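Local coordinates for protein chitinase (Paenibacillus sp. FPU-7, PDB 5GZT) that probably hydrolyses the beta-1,4 linkages of chitin and chitodextrins at random internal positions, as an endochitinase with two glycosyl hydrolase family 18 domains, at residues G10-D15 with A29-V34; V21-K26 with G38-E43; V34-S39 with D59-N64. One frame throughout, in Å; residues are numbered along the deposited sequence.

Contact 1 of 3, residues G10-D15 with A29-V34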
ATOM      1  N   GLY B  10     -45.790  51.767  10.406  1.00 70.07           N
ATOM      2  CA  GLY B  10     -46.052  50.476  11.011  1.00 71.56           C
ATOM      3  C   GLY B  10     -47.066  49.766  10.150  1.00 73.44           C
ATOM      4  O   GLY B  10     -47.006  49.802   8.894  1.00 61.45           O
ATOM      5  N   VAL B  11     -47.999  49.117  10.827  1.00 69.56           N
ATOM      6  CA  VAL B  11     -49.102  48.453  10.155  1.00 66.27           C
ATOM      7  C   VAL B  11     -49.848  49.508   9.328  1.00 67.24           C
ATOM      8  O   VAL B  11     -49.966  50.652   9.756  1.00 59.25           O
ATOM      9  CB  VAL B  11     -50.034  47.746  11.173  1.00 64.95           C
ATOM     10  CG1 VAL B  11     -51.383  47.336  10.545  1.00 59.22           C
ATOM     11  CG2 VAL B  11     -49.309  46.555  11.791  1.00 64.31           C
ATOM     12  N   VAL B  12     -50.318  49.102   8.146  1.00 64.54           N
ATOM     13  CA  VAL B  12     -51.057  49.944   7.206  1.00 61.18           C
ATOM     14  C   VAL B  12     -52.331  49.213   6.823  1.00 60.66           C
ATOM     15  O   VAL B  12     -52.269  48.053   6.470  1.00 73.26           O
ATOM     16  CB  VAL B  12     -50.242  50.174   5.896  1.00 62.99           C
ATOM     17  CG1 VAL B  12     -50.989  51.116   4.947  1.00 60.48           C
ATOM     18  CG2 VAL B  12     -48.822  50.643   6.192  1.00 54.39           C
ATOM     19  N   TYR B  13     -53.477  49.873   6.873  1.00 58.93           N
ATOM     20  CA  TYR B  13     -54.758  49.273   6.467  1.00 58.87           C
ATOM     21  C   TYR B  13     -55.333  50.078   5.294  1.00 60.98           C
ATOM     22  O   TYR B  13     -55.450  51.292   5.376  1.00 63.66           O
ATOM     23  CB  TYR B  13     -55.747  49.253   7.645  1.00 58.85           C
ATOM     24  CG  TYR B  13     -57.095  48.625   7.340  1.00 62.05           C
ATOM     25  CD1 TYR B  13     -57.277  47.232   7.399  1.00 61.97           C
ATOM     26  CD2 TYR B  13     -58.210  49.422   7.038  1.00 62.83           C
ATOM     27  CE1 TYR B  13     -58.511  46.653   7.127  1.00 66.77           C
ATOM     28  CE2 TYR B  13     -59.454  48.855   6.774  1.00 63.54           C
ATOM     29  CZ  TYR B  13     -59.607  47.479   6.819  1.00 66.45           C
ATOM     30  OH  TYR B  13     -60.840  46.924   6.529  1.00 65.73           O
ATOM     31  N   VAL B  14     -55.718  49.403   4.220  1.00 55.26           N
ATOM     32  CA  VAL B  14     -56.162  50.069   3.028  1.00 55.28           C
ATOM     33  C   VAL B  14     -57.590  49.633   2.801  1.00 59.71           C
ATOM     34  O   VAL B  14     -57.832  48.470   2.530  1.00 60.12           O
ATOM     35  CB  VAL B  14     -55.258  49.722   1.811  1.00 52.29           C
ATOM     36  CG1 VAL B  14     -55.781  50.347   0.503  1.00 49.33           C
ATOM     37  CG2 VAL B  14     -53.816  50.131   2.071  1.00 46.89           C
ATOM     38  N   ASP B  15     -58.535  50.568   2.931  1.00 65.03           N
ATOM     39  CA  ASP B  15     -59.934  50.345   2.515  1.00 67.43           C
ATOM     40  C   ASP B  15     -60.370  51.366   1.474  1.00 65.53           C
ATOM     41  O   ASP B  15     -61.559  51.728   1.397  1.00 71.33           O
ATOM     42  CB  ASP B  15     -60.895  50.348   3.714  1.00 75.12           C
ATOM     43  CG  ASP B  15     -60.813  51.631   4.558  1.00 80.87           C
ATOM     44  OD1 ASP B  15     -59.890  52.470   4.345  1.00 84.94           O
ATOM     45  OD2 ASP B  15     -61.673  51.774   5.461  1.00 74.37           O
ATOM     46  N   ALA B  29     -37.112  54.270   3.473  1.00 72.53           N
ATOM     47  CA  ALA B  29     -38.425  53.991   4.029  1.00 67.04           C
ATOM     48  C   ALA B  29     -38.549  52.530   4.503  1.00 63.16           C
ATOM     49  O   ALA B  29     -37.737  51.645   4.120  1.00 44.14           O
ATOM     50  CB  ALA B  29     -39.522  54.333   3.037  1.00 68.16           C
ATOM     51  N   LYS B  30     -39.602  52.332   5.301  1.00 62.98           N
ATOM     52  CA  LYS B  30     -39.767  51.240   6.258  1.00 70.29           C
ATOM     53  C   LYS B  30     -41.280  51.093   6.495  1.00 69.06           C
ATOM     54  O   LYS B  30     -41.935  52.026   7.010  1.00 62.54           O
ATOM     55  CB  LYS B  30     -39.079  51.657   7.576  1.00 85.51           C
ATOM     56  CG  LYS B  30     -37.937  50.805   8.095  1.00 88.49           C
ATOM     57  CD  LYS B  30     -38.451  49.546   8.794  1.00 99.28           C
ATOM     58  CE  LYS B  30     -38.403  48.351   7.866  1.00101.84           C
ATOM     59  NZ  LYS B  30     -36.993  48.106   7.435  1.00 98.12           N
ATOM     60  N   VAL B  31     -41.868  49.969   6.093  1.00 67.53           N
ATOM     61  CA  VAL B  31     -43.322  49.811   6.241  1.00 64.26           C
ATOM     62  C   VAL B  31     -43.587  48.504   6.933  1.00 63.89           C
ATOM     63  O   VAL B  31     -42.872  47.502   6.702  1.00 63.16           O
ATOM     64  CB  VAL B  31     -44.119  49.885   4.913  1.00 63.21           C
ATOM     65  CG1 VAL B  31     -45.588  50.254   5.184  1.00 63.03           C
ATOM     66  CG2 VAL B  31     -43.502  50.899   3.958  1.00 70.34           C
ATOM     67  N   GLY B  32     -44.601  48.541   7.802  1.00 63.39           N
ATOM     68  CA  GLY B  32     -45.052  47.358   8.513  1.00 66.58           C
ATOM     69  C   GLY B  32     -45.882  46.519   7.575  1.00 68.32           C
ATOM     70  O   GLY B  32     -45.711  46.601   6.345  1.00 66.08           O
ATOM     71  N   GLU B  33     -46.780  45.724   8.163  1.00 58.72           N
ATOM     72  CA  GLU B  33     -47.654  44.842   7.422  1.00 57.28           C
ATOM     73  C   GLU B  33     -48.721  45.694   6.745  1.00 57.10           C
ATOM     74  O   GLU B  33     -49.437  46.433   7.434  1.00 56.14           O
ATOM     75  CB  GLU B  33     -48.322  43.782   8.361  1.00 54.83           C
ATOM     76  CG  GLU B  33     -49.453  42.937   7.731  1.00 61.30           C
ATOM     77  CD  GLU B  33     -50.044  41.849   8.643  1.00 60.88           C
ATOM     78  OE1 GLU B  33     -49.252  41.241   9.367  1.00 60.99           O
ATOM     79  OE2 GLU B  33     -51.276  41.588   8.614  1.00 54.63           O
ATOM     80  N   VAL B  34     -48.881  45.520   5.426  1.00 50.16           N
ATOM     81  CA  VAL B  34     -50.003  46.119   4.688  1.00 46.45           C
ATOM     82  C   VAL B  34     -51.225  45.181   4.602  1.00 44.55           C
ATOM     83  O   VAL B  34     -51.146  44.088   4.015  1.00 53.47           O
ATOM     84  CB  VAL B  34     -49.568  46.490   3.237  1.00 43.01           C
ATOM     85  CG1 VAL B  34     -50.662  47.285   2.535  1.00 40.71           C
ATOM     86  CG2 VAL B  34     -48.214  47.197   3.215  1.00 47.76           C
TER
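V12 and V31 meet through one methyl each, and this is the tight part of the contact. V12 CG2 lies 3.4 Å from V31 CG1, closer than usual for two carbons. The two side chains approach at a slant. V12 CG2 sits beside its own backbone N, with CG1 anti to that N (chi1 -177°). V31 turns CG1 to V12, and this methyl also lies 4.0 Å from G10 O. Further along, V34 CG1 meets V14 CG2 at 4.3 Å, a looser touch on the same buried side. The backbones are joined by a straight hydrogen bond, V12 N to E33 O, 2.9 Å. The donor is tilted 27° from the carbonyl plane. V12 and V34 form a single parallel bridge, and V34 CA adds a C-H contact to V12 O at 3.5 Å. This is neighbouring-rung pairing in a parallel beta-helix: segment 10-15 carries strand 12-14, and the loop from A29 leads into strand 34-36 one coil later. V12, V14, V31 and V34 are buried valines of the two segments. Between G10 and G32 the pairing is poorer. G32 N gives G10 O only a weak, bent hydrogen bond of 2.9 Å. The solvent side carries V11 and E33. V11 leans on E33 O with CG1 at 3.8 Å, while the carboxylate end of E33 leads away from 10-15 and its side chain touches K54. V11 also packs on an apolar side chain of another protein chain. A strand of that chain pairs in parallel with V12, Y13 and V14, so the sheet continues across the interface.

Contact 2 of 3, residues V21-K26 with G38-E43. With FMT (formic acid), chain K.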
ATOM      1  N   VAL B  21     -55.483  53.603  -4.668  1.00 53.25           N
ATOM      2  CA  VAL B  21     -54.416  54.449  -4.208  1.00 57.30           C
ATOM      3  C   VAL B  21     -53.104  53.810  -4.593  1.00 55.70           C
ATOM      4  O   VAL B  21     -52.896  52.611  -4.320  1.00 53.07           O
ATOM      5  CB  VAL B  21     -54.355  54.550  -2.653  1.00 63.31           C
ATOM      6  CG1 VAL B  21     -53.144  55.374  -2.211  1.00 64.56           C
ATOM      7  CG2 VAL B  21     -55.631  55.153  -2.117  1.00 77.04           C
ATOM      8  N   ARG B  22     -52.191  54.606  -5.149  1.00 50.04           N
ATOM      9  CA  ARG B  22     -50.797  54.173  -5.276  1.00 53.65           C
ATOM     10  C   ARG B  22     -50.031  54.583  -4.006  1.00 53.43           C
ATOM     11  O   ARG B  22     -50.136  55.716  -3.563  1.00 57.57           O
ATOM     12  CB  ARG B  22     -50.184  54.731  -6.560  1.00 54.10           C
ATOM     13  CG  ARG B  22     -48.773  54.284  -6.868  1.00 57.89           C
ATOM     14  CD  ARG B  22     -48.382  54.738  -8.270  1.00 62.40           C
ATOM     15  NE  ARG B  22     -48.132  56.194  -8.268  1.00 63.31           N
ATOM     16  CZ  ARG B  22     -46.937  56.776  -8.123  1.00 62.77           C
ATOM     17  NH1 ARG B  22     -45.813  56.057  -7.993  1.00 73.38           N
ATOM     18  NH2 ARG B  22     -46.863  58.096  -8.110  1.00 60.35           N
ATOM     19  N   ILE B  23     -49.313  53.643  -3.391  1.00 49.47           N
ATOM     20  CA  ILE B  23     -48.518  53.913  -2.213  1.00 47.41           C
ATOM     21  C   ILE B  23     -47.100  53.591  -2.555  1.00 50.51           C
ATOM     22  O   ILE B  23     -46.815  52.488  -2.971  1.00 55.46           O
ATOM     23  CB  ILE B  23     -48.965  53.088  -0.967  1.00 48.69           C
ATOM     24  CG1 ILE B  23     -50.426  53.386  -0.644  1.00 46.46           C
ATOM     25  CG2 ILE B  23     -48.070  53.396   0.241  1.00 47.87           C
ATOM     26  CD1 ILE B  23     -51.020  52.588   0.513  1.00 47.81           C
ATOM     27  N   VAL B  24     -46.202  54.557  -2.355  1.00 48.36           N
ATOM     28  CA  VAL B  24     -44.851  54.396  -2.753  1.00 48.47           C
ATOM     29  C   VAL B  24     -43.963  54.472  -1.529  1.00 55.15           C
ATOM     30  O   VAL B  24     -44.301  55.153  -0.575  1.00 59.91           O
ATOM     31  CB  VAL B  24     -44.435  55.461  -3.798  1.00 45.87           C
ATOM     32  CG1 VAL B  24     -43.117  55.058  -4.440  1.00 46.89           C
ATOM     33  CG2 VAL B  24     -45.499  55.605  -4.859  1.00 49.75           C
ATOM     34  N   ALA B  25     -42.843  53.754  -1.575  1.00 48.00           N
ATOM     35  CA  ALA B  25     -41.860  53.750  -0.539  1.00 50.36           C
ATOM     36  C   ALA B  25     -40.512  54.083  -1.185  1.00 60.35           C
ATOM     37  O   ALA B  25     -40.024  53.310  -2.094  1.00 52.42           O
ATOM     38  CB  ALA B  25     -41.812  52.370   0.123  1.00 50.08           C
ATOM     39  N   LYS B  26     -39.911  55.205  -0.706  1.00 62.55           N
ATOM     40  CA  LYS B  26     -38.685  55.774  -1.285  1.00 66.72           C
ATOM     41  C   LYS B  26     -37.483  55.857  -0.319  1.00 63.09           C
ATOM     42  O   LYS B  26     -37.597  56.252   0.837  1.00 61.40           O
ATOM     43  CB  LYS B  26     -38.985  57.149  -1.904  1.00 77.60           C
ATOM     44  CG  LYS B  26     -38.174  57.450  -3.163  1.00 83.70           C
ATOM     45  CD  LYS B  26     -38.000  58.945  -3.421  1.00 89.81           C
ATOM     46  CE  LYS B  26     -36.933  59.562  -2.511  1.00 95.80           C
ATOM     47  NZ  LYS B  26     -36.663  60.995  -2.825  1.00 96.36           N
ATOM     48  N   GLY B  38     -58.978  47.115   0.121  1.00 52.94           N
ATOM     49  CA  GLY B  38     -59.417  47.825  -1.054  1.00 49.76           C
ATOM     50  C   GLY B  38     -58.386  47.864  -2.152  1.00 46.68           C
ATOM     51  O   GLY B  38     -57.390  47.156  -2.115  1.00 43.88           O
ATOM     52  N   SER B  39     -58.669  48.717  -3.130  1.00 44.78           N
ATOM     53  CA  SER B  39     -57.886  48.872  -4.314  1.00 46.25           C
ATOM     54  C   SER B  39     -56.661  49.701  -4.015  1.00 49.05           C
ATOM     55  O   SER B  39     -56.726  50.733  -3.308  1.00 51.24           O
ATOM     56  CB  SER B  39     -58.728  49.476  -5.415  1.00 50.11           C
ATOM     57  OG  SER B  39     -59.787  48.577  -5.698  1.00 47.01           O
ATOM     58  N   VAL B  40     -55.534  49.215  -4.521  1.00 40.93           N
ATOM     59  CA  VAL B  40     -54.226  49.701  -4.112  1.00 43.28           C
ATOM     60  C   VAL B  40     -53.087  49.305  -5.092  1.00 43.67           C
ATOM     61  O   VAL B  40     -53.184  48.311  -5.806  1.00 41.59           O
ATOM     62  CB  VAL B  40     -53.892  49.211  -2.692  1.00 45.24           C
ATOM     63  CG1 VAL B  40     -53.555  47.697  -2.695  1.00 50.38           C
ATOM     64  CG2 VAL B  40     -52.754  50.013  -2.073  1.00 44.27           C
ATOM     65  N   LYS B  41     -52.004  50.079  -5.089  1.00 45.78           N
ATOM     66  CA  LYS B  41     -50.781  49.690  -5.761  1.00 44.77           C
ATOM     67  C   LYS B  41     -49.598  50.030  -4.879  1.00 48.95           C
ATOM     68  O   LYS B  41     -49.363  51.197  -4.599  1.00 58.56           O
ATOM     69  CB  LYS B  41     -50.715  50.350  -7.140  1.00 44.78           C
ATOM     70  CG  LYS B  41     -49.406  50.186  -7.908  1.00 49.39           C
ATOM     71  CD  LYS B  41     -49.672  50.478  -9.385  1.00 50.70           C
ATOM     72  CE  LYS B  41     -48.426  50.756 -10.187  1.00 48.67           C
ATOM     73  NZ  LYS B  41     -47.292  49.851  -9.888  1.00 49.11           N
ATOM     74  N   LEU B  42     -48.877  49.016  -4.395  1.00 44.42           N
ATOM     75  CA  LEU B  42     -47.668  49.240  -3.616  1.00 41.44           C
ATOM     76  C   LEU B  42     -46.567  49.280  -4.622  1.00 45.42           C
ATOM     77  O   LEU B  42     -46.530  48.456  -5.578  1.00 38.83           O
ATOM     78  CB  LEU B  42     -47.395  48.142  -2.586  1.00 37.08           C
ATOM     79  CG  LEU B  42     -48.570  47.817  -1.647  1.00 44.56           C
ATOM     80  CD1 LEU B  42     -48.139  46.939  -0.473  1.00 46.87           C
ATOM     81  CD2 LEU B  42     -49.300  49.042  -1.106  1.00 47.86           C
ATOM     82  N   GLU B  43     -45.696  50.269  -4.420  1.00 43.70           N
ATOM     83  CA  GLU B  43     -44.526  50.482  -5.246  1.00 43.12           C
ATOM     84  C   GLU B  43     -43.314  50.848  -4.399  1.00 40.40           C
ATOM     85  O   GLU B  43     -43.412  51.628  -3.462  1.00 43.05           O
ATOM     86  CB  GLU B  43     -44.872  51.609  -6.190  1.00 48.39           C
ATOM     87  CG  GLU B  43     -43.893  51.855  -7.304  1.00 56.44           C
ATOM     88  CD  GLU B  43     -44.586  52.443  -8.536  1.00 63.38           C
ATOM     89  OE1 GLU B  43     -45.642  53.140  -8.396  1.00 55.96           O
ATOM     90  OE2 GLU B  43     -44.030  52.183  -9.642  1.00 71.20           O
TER
HETATM   91  C   FMT K4009     -45.094  49.077 -12.414  1.00 67.79           C
HETATM   92  O1  FMT K4009     -46.307  49.097 -12.145  1.00 56.97           O
HETATM   93  O2  FMT K4009     -44.187  48.391 -11.681  1.00 51.54           O
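R22 and E43 form a salt bridge with an unusual geometry: the guanidinium and carboxylate planes stand 89° apart. R22 NH1 donates to E43 OE1 at 2.9 Å. The bond is nearly straight and lies near the guanidinium plane, but it reaches OE1 from above the carboxylate plane. The arginine chain bends at chi3 (74°), which sets NE. R22 CD lies 3.2 Å from E43 OE1. The rest of the guanidinium has other work, since NE and NH2 donate to the backbone of another protein chain. K41 NZ makes only a long salt bridge to E43 OE1. Its closer partner is a formic acid molecule, probably from the crystallisation liquor, with K41 NZ to its O1 at 2.6 Å; S70 and N89 also hold this molecule.

The backbones pair in parallel, V21 with V40 through V24 with E43. Both I23 N and I23 O are bonded to 38-43: I23 N donates to K41 O at 2.7 Å, and I23 O accepts from E43 N. K41 N to V21 O and A25 N to E43 O extend the ladder. On the face of V21, I23, V40 and L42 the contacts are apolar. I23 CD1 meets V40 CG2 at 4.0 Å, and I23 CB meets L42 CD2. V40 holds CG1 in the crowded position between N and the carbonyl carbon (chi1 73°); V40 CG2 also lies 3.4 Å from V21 O.

These are successive rungs of a parallel beta-helix. Strand 21-27 lies between strands 2-5 and 40-47. Strand 67-70 continues the sheet beyond 40-47, where V67 meets V40 and T68 and S70 meet K41.

Contact 3 of 3, residues V34-S39 with D59-N64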
ATOM      1  N   VAL B  34     -48.881  45.520   5.426  1.00 50.16           N
ATOM      2  CA  VAL B  34     -50.003  46.119   4.688  1.00 46.45           C
ATOM      3  C   VAL B  34     -51.225  45.181   4.602  1.00 44.55           C
ATOM      4  O   VAL B  34     -51.146  44.088   4.015  1.00 53.47           O
ATOM      5  CB  VAL B  34     -49.568  46.490   3.237  1.00 43.01           C
ATOM      6  CG1 VAL B  34     -50.662  47.285   2.535  1.00 40.71           C
ATOM      7  CG2 VAL B  34     -48.214  47.197   3.215  1.00 47.76           C
ATOM      8  N   ILE B  35     -52.371  45.607   5.109  1.00 40.12           N
ATOM      9  CA  ILE B  35     -53.571  44.804   5.115  1.00 41.19           C
ATOM     10  C   ILE B  35     -54.461  45.445   4.116  1.00 42.61           C
ATOM     11  O   ILE B  35     -54.831  46.616   4.287  1.00 44.17           O
ATOM     12  CB  ILE B  35     -54.326  44.826   6.506  1.00 51.26           C
ATOM     13  CG1 ILE B  35     -53.561  44.068   7.580  1.00 54.11           C
ATOM     14  CG2 ILE B  35     -55.713  44.224   6.385  1.00 47.84           C
ATOM     15  CD1 ILE B  35     -52.467  44.892   8.198  1.00 60.37           C
ATOM     16  N   ILE B  36     -54.878  44.673   3.123  1.00 48.27           N
ATOM     17  CA  ILE B  36     -55.618  45.179   1.981  1.00 46.83           C
ATOM     18  C   ILE B  36     -57.078  44.791   2.031  1.00 49.23           C
ATOM     19  O   ILE B  36     -57.449  43.595   1.920  1.00 41.75           O
ATOM     20  CB  ILE B  36     -54.966  44.761   0.626  1.00 43.82           C
ATOM     21  CG1 ILE B  36     -53.514  45.251   0.608  1.00 41.10           C
ATOM     22  CG2 ILE B  36     -55.764  45.314  -0.526  1.00 39.78           C
ATOM     23  CD1 ILE B  36     -52.770  45.035  -0.686  1.00 41.34           C
ATOM     24  N   ALA B  37     -57.909  45.834   2.163  1.00 50.94           N
ATOM     25  CA  ALA B  37     -59.361  45.730   2.079  1.00 54.41           C
ATOM     26  C   ALA B  37     -59.868  46.685   1.008  1.00 56.96           C
ATOM     27  O   ALA B  37     -61.051  47.045   1.000  1.00 52.23           O
ATOM     28  CB  ALA B  37     -60.000  46.064   3.431  1.00 56.18           C
ATOM     29  N   GLY B  38     -58.978  47.115   0.121  1.00 52.94           N
ATOM     30  CA  GLY B  38     -59.417  47.825  -1.054  1.00 49.76           C
ATOM     31  C   GLY B  38     -58.386  47.864  -2.152  1.00 46.68           C
ATOM     32  O   GLY B  38     -57.390  47.156  -2.115  1.00 43.88           O
ATOM     33  N   SER B  39     -58.669  48.717  -3.130  1.00 44.78           N
ATOM     34  CA  SER B  39     -57.886  48.872  -4.314  1.00 46.25           C
ATOM     35  C   SER B  39     -56.661  49.701  -4.015  1.00 49.05           C
ATOM     36  O   SER B  39     -56.726  50.733  -3.308  1.00 51.24           O
ATOM     37  CB  SER B  39     -58.728  49.476  -5.415  1.00 50.11           C
ATOM     38  OG  SER B  39     -59.787  48.577  -5.698  1.00 47.01           O
ATOM     39  N   ASP B  59     -60.457  39.284   3.893  1.00 44.26           N
ATOM     40  CA  ASP B  59     -61.808  38.934   3.407  1.00 51.60           C
ATOM     41  C   ASP B  59     -62.699  40.210   3.157  1.00 47.85           C
ATOM     42  O   ASP B  59     -63.684  40.133   2.417  1.00 47.00           O
ATOM     43  CB  ASP B  59     -62.522  37.841   4.311  1.00 50.57           C
ATOM     44  CG  ASP B  59     -63.750  37.176   3.611  1.00 53.18           C
ATOM     45  OD1 ASP B  59     -63.720  36.729   2.430  1.00 48.10           O
ATOM     46  OD2 ASP B  59     -64.815  37.096   4.246  1.00 71.40           O
ATOM     47  N   LEU B  60     -62.323  41.361   3.734  1.00 52.91           N
ATOM     48  CA  LEU B  60     -63.042  42.655   3.515  1.00 57.41           C
ATOM     49  C   LEU B  60     -62.814  43.233   2.069  1.00 61.23           C
ATOM     50  O   LEU B  60     -63.607  44.083   1.596  1.00 49.87           O
ATOM     51  CB  LEU B  60     -62.649  43.655   4.624  1.00 56.77           C
ATOM     52  CG  LEU B  60     -62.661  43.125   6.114  1.00 66.53           C
ATOM     53  CD1 LEU B  60     -61.340  43.379   6.885  1.00 63.32           C
ATOM     54  CD2 LEU B  60     -63.884  43.605   6.916  1.00 58.29           C
ATOM     55  N   LEU B  61     -61.761  42.751   1.368  1.00 57.03           N
ATOM     56  CA  LEU B  61     -61.507  43.102  -0.037  1.00 48.19           C
ATOM     57  C   LEU B  61     -62.763  43.015  -0.899  1.00 51.41           C
ATOM     58  O   LEU B  61     -63.358  41.963  -0.988  1.00 48.37           O
ATOM     59  CB  LEU B  61     -60.441  42.192  -0.671  1.00 51.59           C
ATOM     60  CG  LEU B  61     -59.895  42.737  -1.994  1.00 47.13           C
ATOM     61  CD1 LEU B  61     -58.987  43.911  -1.711  1.00 46.27           C
ATOM     62  CD2 LEU B  61     -59.081  41.689  -2.740  1.00 52.58           C
ATOM     63  N   PRO B  62     -63.166  44.129  -1.553  1.00 49.34           N
ATOM     64  CA  PRO B  62     -64.412  44.053  -2.333  1.00 51.02           C
ATOM     65  C   PRO B  62     -64.239  43.319  -3.649  1.00 52.32           C
ATOM     66  O   PRO B  62     -63.106  43.197  -4.151  1.00 55.50           O
ATOM     67  CB  PRO B  62     -64.793  45.537  -2.588  1.00 49.64           C
ATOM     68  CG  PRO B  62     -63.971  46.337  -1.655  1.00 48.66           C
ATOM     69  CD  PRO B  62     -62.778  45.521  -1.235  1.00 50.58           C
ATOM     70  N   ALA B  63     -65.361  42.873  -4.204  1.00 47.07           N
ATOM     71  CA  ALA B  63     -65.378  42.272  -5.506  1.00 53.59           C
ATOM     72  C   ALA B  63     -64.715  43.236  -6.535  1.00 59.18           C
ATOM     73  O   ALA B  63     -64.754  44.463  -6.357  1.00 53.55           O
ATOM     74  CB  ALA B  63     -66.810  41.956  -5.900  1.00 57.64           C
ATOM     75  N   ASN B  64     -64.044  42.645  -7.539  1.00 57.74           N
ATOM     76  CA  ASN B  64     -63.259  43.342  -8.586  1.00 52.56           C
ATOM     77  C   ASN B  64     -62.317  44.435  -8.093  1.00 46.47           C
ATOM     78  O   ASN B  64     -62.013  45.349  -8.845  1.00 49.29           O
ATOM     79  CB  ASN B  64     -64.207  43.930  -9.655  1.00 58.92           C
ATOM     80  CG  ASN B  64     -65.052  42.871 -10.354  1.00 57.50           C
ATOM     81  OD1 ASN B  64     -64.538  41.941 -10.979  1.00 68.00           O
ATOM     82  ND2 ASN B  64     -66.361  43.041 -10.290  1.00 66.95           N
TER
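I36 and L61 lie side by side and point the same way. I36 CG2 meets L61 CD1 at 3.7 Å. I36 has CG2 anti to its backbone N, and CG1 takes the place beside that N (chi1 -57°). L61 has CG anti to its backbone N, and a turn at chi2 (73°) brings CD1 against I36 and G38. The same methyl also lies against the backbone of G38: L61 CD1 lies 3.6 Å from G38 O and 3.7 Å from G38 N. One leucine branch thus serves both a side chain and a stretch of backbone.

L60, the previous residue, works differently. It uses its first carbon, with L60 CB at 3.8 Å from A37 CB. Its side chain also touches Y13. P62 comes against the backbone of A37 with CD. P62 CD lies 3.2 Å from A37 O, and P62 CG is looser at 4.0 Å from A37 O. P62 CD also lies 4.1 Å from G38 CA.

No hydrogen bond joins the two segments, so side chains and the proline ring make the fit. L61, A37 and I36 are buried, while L60 and P62 are exposed.

The contact stacks two corners of neighbouring coils of a parallel beta-helix. The corner at A37 and G38 leads from strand 34-36 to strand 40-47. The corner at 59-64 lies between strands 55-57 and 67-70. Strand 34-36 runs between 12-14 and 55-57, and V67 of strand 67-70 packs on both I36 and L61.

How the contacts relate
All three contacts join neighbouring coils of the N-terminal beta-helix, on different parts of its circumference. Contact 1 lies in the sheet of strands 12-14 and 34-36, which another chain extends. Contact 2 lies in the other sheet, and contact 3 at the corner between the two. Contacts 1 and 2 pack together inside the coil, where V14 meets V40 and I23, and V34 meets L42. Contacts 2 and 3 share G38 and S39; contacts 1 and 3 share V34. Contact 2 is buried and has the fullest backbone ladder, with charges on one face. Contact 1 is partly buried and sparsely bonded. Contact 3 is buried, with L60 and P62 exposed, and depends on packing.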